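Local coordinates for fiber (Murine adenovirus 2, PDB 5NBH), which forms part of the virion's trimeric attachment fibre, whose distal domain binds N-acetylglucosamine and probably helps the virus attach to host cells, at residues A[100-105]-A[131-136]. Numbering follows the deposited sequence.
Sequences YNEYAD and GTQTWE
One face of the W135 indole receives the methyl of A104, while CB of Q133, from the indole's own strand, sits against the opposite face, 3.1 Å from the plane and offset toward the rim. At the indole nitrogen, NE1 hydrogen-bonds to OG of S215 on the neighbouring strand 208-217, and the carbonyl carbon of Y103 lies oblique to the ring, neither over a face nor at an edge. This is packing between the two sheets of the fibre-head β-sandwich: 103-113 belongs to one sheet and 131-140 is an outermost strand of the other. The spacing supports that reading, since CA of A104 and CA of W135 are 8.7 Å apart, too far for adjacent strands of one sheet, and CA of E102 and CA of Q133 are separated by 8.8 Å.

The A104-W135 contact qualifies as CH-pi: CB lies 4.1 Å from the centroid of the six-membered ring and 29° off its normal. A104 CB is 3.7 Å from both CZ3 and CH2 of W135, so the methyl is displaced toward that bond. Placing the indole's CG beside the backbone N (chi1 -48°) sends the benzene portion across to A104.

E102 contributes a looser edge to the interface. Its chain, extended beyond CG, meets Q133 at about a right angle, and OE1 comes no closer than 4.2 Å to Q133 CG, so the two are neighbours rather than tightly packed. E102, T132 and Q133 all bind N-acetyl-D-glucosamine in another structure of this protein, as do N97 and T130, so the two segments themselves supply part of the sugar site. N97 links them through its side-chain amide: ND2 hydrogen-bonds to E102 OE1, and OD1 accepts from the backbone N of T134.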
loop_
_atom_site.group_PDB
_atom_site.type_symbol
_atom_site.label_atom_id
_atom_site.label_comp_id
_atom_site.label_asym_id
_atom_site.label_seq_id
_atom_site.Cartn_x
_atom_site.Cartn_y
_atom_site.Cartn_z
ATOM N N TYR A 100 -26.790 20.839 1.325
ATOM C CA TYR A 100 -27.983 20.032 1.584
ATOM C C TYR A 100 -27.941 19.595 3.031
ATOM O O TYR A 100 -26.874 19.604 3.671
ATOM C CB TYR A 100 -28.049 18.823 0.653
ATOM C CG TYR A 100 -28.272 19.084 -0.838
ATOM C CD1 TYR A 100 -28.351 20.387 -1.386
ATOM C CD2 TYR A 100 -28.364 18.022 -1.718
ATOM C CE1 TYR A 100 -28.530 20.581 -2.746
ATOM C CE2 TYR A 100 -28.533 18.214 -3.083
ATOM C CZ TYR A 100 -28.617 19.499 -3.593
ATOM O OH TYR A 100 -28.778 19.660 -4.944
ATOM N N ASN A 101 -29.083 19.162 3.548
ATOM C CA ASN A 101 -29.174 18.660 4.923
ATOM C C ASN A 101 -28.877 17.152 4.880
ATOM O O ASN A 101 -29.709 16.327 5.219
ATOM C CB ASN A 101 -30.568 18.963 5.500
ATOM C CG ASN A 101 -30.795 20.448 5.696
ATOM O OD1 ASN A 101 -29.953 21.126 6.282
ATOM N ND2 ASN A 101 -31.930 20.971 5.218
ATOM N N GLU A 102 -27.699 16.806 4.368
ATOM C CA GLU A 102 -27.293 15.414 4.170
ATOM C C GLU A 102 -25.855 15.315 4.656
ATOM O O GLU A 102 -25.009 16.149 4.266
ATOM C CB GLU A 102 -27.366 15.029 2.704
ATOM C CG GLU A 102 -28.789 14.925 2.149
ATOM C CD GLU A 102 -28.851 14.523 0.692
ATOM O OE1 GLU A 102 -27.806 14.131 0.084
ATOM O OE2 GLU A 102 -29.987 14.616 0.128
ATOM N N TYR A 103 -25.599 14.313 5.486
ATOM C CA TYR A 103 -24.286 14.150 6.139
ATOM C C TYR A 103 -23.779 12.704 6.034
ATOM O O TYR A 103 -24.545 11.785 5.766
ATOM C CB TYR A 103 -24.382 14.547 7.605
ATOM C CG TYR A 103 -24.760 15.998 7.828
ATOM C CD1 TYR A 103 -26.100 16.411 7.740
ATOM C CD2 TYR A 103 -23.791 16.967 8.056
ATOM C CE1 TYR A 103 -26.450 17.747 7.943
ATOM C CE2 TYR A 103 -24.137 18.310 8.242
ATOM C CZ TYR A 103 -25.457 18.688 8.192
ATOM O OH TYR A 103 -25.794 20.009 8.371
ATOM N N ALA A 104 -22.478 12.541 6.254
ATOM C CA ALA A 104 -21.833 11.233 6.328
ATOM C C ALA A 104 -20.721 11.268 7.379
ATOM O O ALA A 104 -20.211 12.328 7.717
ATOM C CB ALA A 104 -21.272 10.848 4.988
ATOM N N ASP A 105 -20.366 10.088 7.871
ATOM C CA ASP A 105 -19.185 9.899 8.727
ATOM C C ASP A 105 -18.145 9.193 7.881
ATOM O O ASP A 105 -18.478 8.250 7.157
ATOM C CB ASP A 105 -19.517 8.998 9.895
ATOM C CG ASP A 105 -20.191 9.742 11.040
ATOM O OD1 ASP A 105 -20.300 10.978 10.984
ATOM O OD2 ASP A 105 -20.589 9.068 12.007
ATOM N N GLY A 131 -28.930 11.163 -6.907
ATOM C CA GLY A 131 -28.167 12.274 -7.425
ATOM C C GLY A 131 -26.707 12.092 -7.081
ATOM O O GLY A 131 -26.272 10.982 -6.863
ATOM N N THR A 132 -25.965 13.190 -7.067
ATOM C CA THR A 132 -24.514 13.139 -6.861
ATOM C C THR A 132 -24.183 13.932 -5.618
ATOM O O THR A 132 -24.583 15.102 -5.530
ATOM C CB THR A 132 -23.762 13.674 -8.072
ATOM O OG1 THR A 132 -24.024 12.814 -9.199
ATOM C CG2 THR A 132 -22.244 13.732 -7.809
ATOM N N GLN A 133 -23.473 13.317 -4.660
ATOM C CA GLN A 133 -23.084 14.008 -3.411
ATOM C C GLN A 133 -21.652 14.504 -3.535
ATOM O O GLN A 133 -20.829 13.848 -4.174
ATOM C CB GLN A 133 -23.167 13.100 -2.163
ATOM C CG GLN A 133 -24.528 12.463 -1.942
ATOM C CD GLN A 133 -24.760 11.237 -2.815
ATOM O OE1 GLN A 133 -23.879 10.398 -2.960
ATOM N NE2 GLN A 133 -25.961 11.111 -3.374
ATOM N N THR A 134 -21.354 15.630 -2.898
ATOM C CA THR A 134 -20.025 16.218 -2.942
ATOM C C THR A 134 -19.480 16.221 -1.540
ATOM O O THR A 134 -20.072 16.823 -0.644
ATOM C CB THR A 134 -20.031 17.664 -3.534
ATOM O OG1 THR A 134 -20.461 17.642 -4.897
ATOM C CG2 THR A 134 -18.636 18.228 -3.532
ATOM N N TRP A 135 -18.351 15.517 -1.344
ATOM C CA TRP A 135 -17.694 15.408 -0.059
ATOM C C TRP A 135 -16.373 16.130 -0.235
ATOM O O TRP A 135 -15.573 15.729 -1.093
ATOM C CB TRP A 135 -17.461 13.945 0.334
ATOM C CG TRP A 135 -18.686 13.066 0.162
ATOM C CD1 TRP A 135 -18.875 12.136 -0.810
ATOM C CD2 TRP A 135 -19.903 13.096 0.933
ATOM N NE1 TRP A 135 -20.105 11.567 -0.683
ATOM C CE2 TRP A 135 -20.759 12.133 0.385
ATOM C CE3 TRP A 135 -20.342 13.840 2.043
ATOM C CZ2 TRP A 135 -22.032 11.881 0.904
ATOM C CZ3 TRP A 135 -21.631 13.602 2.555
ATOM C CH2 TRP A 135 -22.454 12.641 1.994
ATOM N N GLU A 136 -16.123 17.148 0.569
ATOM C CA GLU A 136 -14.950 18.007 0.384
ATOM C C GLU A 136 -14.073 17.908 1.606
ATOM O O GLU A 136 -14.548 18.126 2.723
ATOM C CB GLU A 136 -15.390 19.459 0.159
ATOM C CG GLU A 136 -14.285 20.437 -0.216
ATOM C CD GLU A 136 -14.837 21.852 -0.425
ATOM O OE1 GLU A 136 -15.051 22.279 -1.565
ATOM O OE2 GLU A 136 -15.014 22.533 0.583
#